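Local coordinates for CRISPR-associated protein, Cse2 family (Thermobifida fusca, PDB 4H79) that probably binds nucleic acid as the CasB (Cse2-family) subunit of the CRISPR-associated Cascade complex, at residues 152-155 with 156-160; 168-171 with 172-176. All blocks are in the same frame, centred on the assembly; numbering follows the deposited sequence.

Contact 1: 152-155 with 156-160; sequences REIV and TLLRR
The backbone bond between Arg-152 and Thr-156 is one rung of the i to i+4 ladder in the last turns of helix 144-160. Thr-156 N donates a hydrogen bond to Arg-152 O at 2.9 Å. Two and three rungs further on, Leu-158 N bonds to Ile-154 O and Arg-159 N to Val-155 O. The rung between them and the first is weak, with Leu-157 N 3.4 Å from Glu-153 O.

A second donor reaches the first of these carbonyls. Thr-156 OG1 bonds to Arg-152 O at 2.8 Å, tilted 34° out of the carbonyl plane and on the opposite face from the amide of the same residue, so that one oxygen is gripped by two bonds. The hydroxyl can do this because its chi1 of -64° sets OG1 beside its own backbone N and turns it back along the helix. Such a return of a threonine hydroxyl to the carbonyl four residues earlier is a familiar way of satisfying a hydroxyl within a helix. From its extended chain, Arg-152 NH2 comes within 3.5 Å of Thr-156 OG1, at an angle too poor for a bond.

The other face of the helix is apolar. Ile-154 CG2 meets Leu-158 CG at 4.2 Å; beyond this pair, Ile-154 touches Leu-114 and Val-118, and Leu-158 touches Ala-117, all of helix 114-119. Val-155 turns instead to His-98 of helix 80-99. Glu-153 makes a salt bridge to Arg-134. Separately, Arg-159 NE bonds to Gln-100 O.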
# COMPACT_ATOMS: atom_id res chain seq x y z
N ARG A 152 -3.65 -4.82 -6.03
CA ARG A 152 -3.12 -6.17 -5.78
C ARG A 152 -2.40 -6.73 -7.05
O ARG A 152 -1.32 -7.36 -6.97
CB ARG A 152 -4.27 -7.09 -5.30
CG ARG A 152 -3.84 -8.50 -5.07
CD ARG A 152 -5.02 -9.48 -4.76
NE ARG A 152 -4.40 -10.70 -4.18
CZ ARG A 152 -3.52 -11.53 -4.77
NH1 ARG A 152 -3.02 -12.59 -4.09
NH2 ARG A 152 -3.14 -11.32 -6.03
N GLU A 153 -3.00 -6.51 -8.21
CA GLU A 153 -2.39 -7.00 -9.47
C GLU A 153 -1.02 -6.35 -9.68
O GLU A 153 -0.08 -6.99 -10.12
CB GLU A 153 -3.28 -6.71 -10.70
CG GLU A 153 -4.66 -7.40 -10.63
CD GLU A 153 -5.63 -6.96 -11.75
OE1 GLU A 153 -5.28 -6.05 -12.58
OE2 GLU A 153 -6.77 -7.51 -11.83
N ILE A 154 -0.92 -5.06 -9.37
CA ILE A 154 0.33 -4.30 -9.54
C ILE A 154 1.37 -4.79 -8.53
O ILE A 154 2.52 -5.04 -8.87
CB ILE A 154 0.12 -2.79 -9.33
CG1 ILE A 154 -0.83 -2.17 -10.44
CG2 ILE A 154 1.46 -2.10 -9.28
CD1 ILE A 154 -0.22 -2.25 -11.84
N VAL A 155 0.98 -4.95 -7.27
CA VAL A 155 1.94 -5.36 -6.22
C VAL A 155 2.45 -6.78 -6.50
O VAL A 155 3.59 -7.10 -6.24
CB VAL A 155 1.19 -5.34 -4.82
CG1 VAL A 155 1.93 -6.08 -3.74
CG2 VAL A 155 0.92 -3.89 -4.38
N THR A 156 1.59 -7.64 -7.06
CA THR A 156 2.04 -8.98 -7.44
C THR A 156 3.24 -8.87 -8.43
O THR A 156 4.22 -9.66 -8.35
CB THR A 156 0.87 -9.77 -8.04
OG1 THR A 156 -0.13 -9.94 -7.02
CG2 THR A 156 1.29 -11.13 -8.40
N LEU A 157 3.11 -7.94 -9.38
CA LEU A 157 4.18 -7.75 -10.39
C LEU A 157 5.41 -7.15 -9.73
O LEU A 157 6.53 -7.56 -10.00
CB LEU A 157 3.70 -6.87 -11.57
CG LEU A 157 2.53 -7.43 -12.42
CD1 LEU A 157 2.09 -6.34 -13.41
CD2 LEU A 157 2.89 -8.71 -13.21
N LEU A 158 5.20 -6.16 -8.84
CA LEU A 158 6.35 -5.59 -8.12
C LEU A 158 7.09 -6.66 -7.30
O LEU A 158 8.34 -6.64 -7.23
CB LEU A 158 5.91 -4.47 -7.16
CG LEU A 158 5.27 -3.25 -7.83
CD1 LEU A 158 4.86 -2.24 -6.71
CD2 LEU A 158 6.30 -2.56 -8.84
N ARG A 159 6.33 -7.55 -6.63
CA ARG A 159 6.95 -8.62 -5.87
C ARG A 159 7.83 -9.50 -6.72
O ARG A 159 8.93 -9.89 -6.28
CB ARG A 159 5.83 -9.49 -5.19
CG ARG A 159 6.44 -10.58 -4.34
CD ARG A 159 5.42 -11.68 -3.90
NE ARG A 159 6.26 -12.76 -3.39
CZ ARG A 159 6.94 -13.59 -4.16
NH1 ARG A 159 6.76 -13.58 -5.50
NH2 ARG A 159 7.74 -14.48 -3.58
N ARG A 160 7.35 -9.87 -7.92
CA ARG A 160 8.12 -10.79 -8.82
C ARG A 160 9.49 -10.17 -9.18
O ARG A 160 10.47 -10.89 -9.30
CB ARG A 160 7.27 -11.11 -10.11
CG ARG A 160 7.89 -12.18 -11.03
CD ARG A 160 6.79 -13.08 -11.62
NE ARG A 160 7.29 -14.40 -12.01
CZ ARG A 160 7.81 -14.67 -13.21
NH1 ARG A 160 8.25 -15.91 -13.49
NH2 ARG A 160 7.88 -13.70 -14.14

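Contact 2: 168-171 with 172-176; sequences GLLA and DQLYQ
Gly-168 O to Asp-172 N (3.1 Å) begins four successive i to i+4 bonds of helix 167-176, continued by Leu-169 to Gln-173, Leu-170 to Leu-174 and Ala-171 to Tyr-175, where the last N-H points at its acceptor at 171°.

Gln-173 carries most of the side-chain contact. With CG beside its own backbone N (chi1 -69°) and the chain extended beyond it, the amide is carried back along the helix, where it crosses Leu-169 obliquely and Leu-170 at about a right angle. Its NE2 lies 4.0 Å from Leu-169 CD1, and its OE1 is equally far from Leu-170 CD1. That oxygen accepts a hydrogen bond from Trp-190 NE1 of helix 180-195. Leu-170 CG also packs on Leu-174 CD1 at 4.3 Å, and Asp-172 OD1 is held by Thr-15 OG1 and Gly-18 N.

An alanine in place of Gln-173 is likely to leave the Trp-190 indole N-H without its acceptor and to open a gap beside the two leucines.

Because Gln-173 is buried and its OE1 is taken by Trp-190 NE1, the bond probably fixes the rotation of the amide and links helices 167-176 and 180-195.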
# COMPACT_ATOMS: atom_id res chain seq x y z
N GLY A 168 3.71 3.36 4.03
CA GLY A 168 3.21 4.60 4.77
C GLY A 168 2.66 5.60 3.76
O GLY A 168 1.52 6.14 3.89
N LEU A 169 3.45 5.85 2.71
CA LEU A 169 2.98 6.76 1.67
C LEU A 169 1.72 6.22 0.98
O LEU A 169 0.72 6.96 0.78
CB LEU A 169 4.06 7.07 0.64
CG LEU A 169 3.68 7.95 -0.55
CD1 LEU A 169 3.06 9.34 -0.14
CD2 LEU A 169 4.89 8.15 -1.51
N LEU A 170 1.74 4.91 0.67
CA LEU A 170 0.59 4.34 -0.03
C LEU A 170 -0.70 4.44 0.81
O LEU A 170 -1.78 4.76 0.25
CB LEU A 170 0.87 2.89 -0.40
CG LEU A 170 -0.16 2.26 -1.34
CD1 LEU A 170 -0.11 2.91 -2.73
CD2 LEU A 170 0.03 0.71 -1.35
N ALA A 171 -0.59 4.19 2.14
CA ALA A 171 -1.73 4.29 3.03
C ALA A 171 -2.30 5.71 3.00
O ALA A 171 -3.54 5.91 2.91
CB ALA A 171 -1.36 3.86 4.47
N ASP A 172 -1.41 6.71 3.07
CA ASP A 172 -1.86 8.10 2.94
C ASP A 172 -2.68 8.37 1.69
O ASP A 172 -3.74 9.05 1.74
CB ASP A 172 -0.71 9.09 3.01
CG ASP A 172 -0.36 9.45 4.46
OD1 ASP A 172 -1.11 9.11 5.43
OD2 ASP A 172 0.68 10.10 4.64
N GLN A 173 -2.18 7.83 0.58
CA GLN A 173 -2.77 8.08 -0.74
C GLN A 173 -4.11 7.34 -0.85
O GLN A 173 -5.09 7.91 -1.38
CB GLN A 173 -1.78 7.63 -1.86
CG GLN A 173 -0.55 8.50 -1.94
CD GLN A 173 0.39 8.08 -2.98
OE1 GLN A 173 0.51 6.87 -3.29
NE2 GLN A 173 1.10 9.05 -3.56
N LEU A 174 -4.15 6.09 -0.32
CA LEU A 174 -5.40 5.35 -0.20
C LEU A 174 -6.48 6.21 0.54
O LEU A 174 -7.60 6.35 0.04
CB LEU A 174 -5.20 4.01 0.50
CG LEU A 174 -4.59 2.91 -0.40
CD1 LEU A 174 -4.05 1.71 0.36
CD2 LEU A 174 -5.62 2.37 -1.38
N TYR A 175 -6.13 6.78 1.70
CA TYR A 175 -7.02 7.67 2.45
C TYR A 175 -7.36 8.91 1.61
O TYR A 175 -8.53 9.27 1.48
CB TYR A 175 -6.38 8.03 3.84
CG TYR A 175 -7.15 8.90 4.72
CD1 TYR A 175 -8.46 8.56 5.07
CD2 TYR A 175 -6.59 10.09 5.28
CE1 TYR A 175 -9.20 9.37 5.93
CE2 TYR A 175 -7.35 10.88 6.11
CZ TYR A 175 -8.62 10.48 6.45
OH TYR A 175 -9.34 11.23 7.24
N GLN A 176 -6.36 9.52 0.98
CA GLN A 176 -6.56 10.74 0.18
C GLN A 176 -7.56 10.53 -0.97
O GLN A 176 -8.20 11.47 -1.40
CB GLN A 176 -5.22 11.26 -0.37
CG GLN A 176 -5.29 12.59 -1.08
CD GLN A 176 -3.92 13.10 -1.45
OE1 GLN A 176 -2.93 12.36 -1.36
NE2 GLN A 176 -3.86 14.36 -1.88

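Two consecutive helices of one all-helical chain carry these contacts: contact 1 closes helix 144-160, and contact 2 follows on helix 167-176. Their centres lie about 17 Å apart and their nearest atoms about 6 Å, so the two do not touch. Helix 80-99 nevertheless touches both, meeting Leu-174 of contact 2 through Ser-87 and Ile-90. Contact 2 is the more deeply buried, nearer the centre of the chain, whereas contact 1 has one face open to solvent. Both belong to the Cse2 part of this probable nucleic-acid-binding protein, and both helices pack in part on helix 80-99.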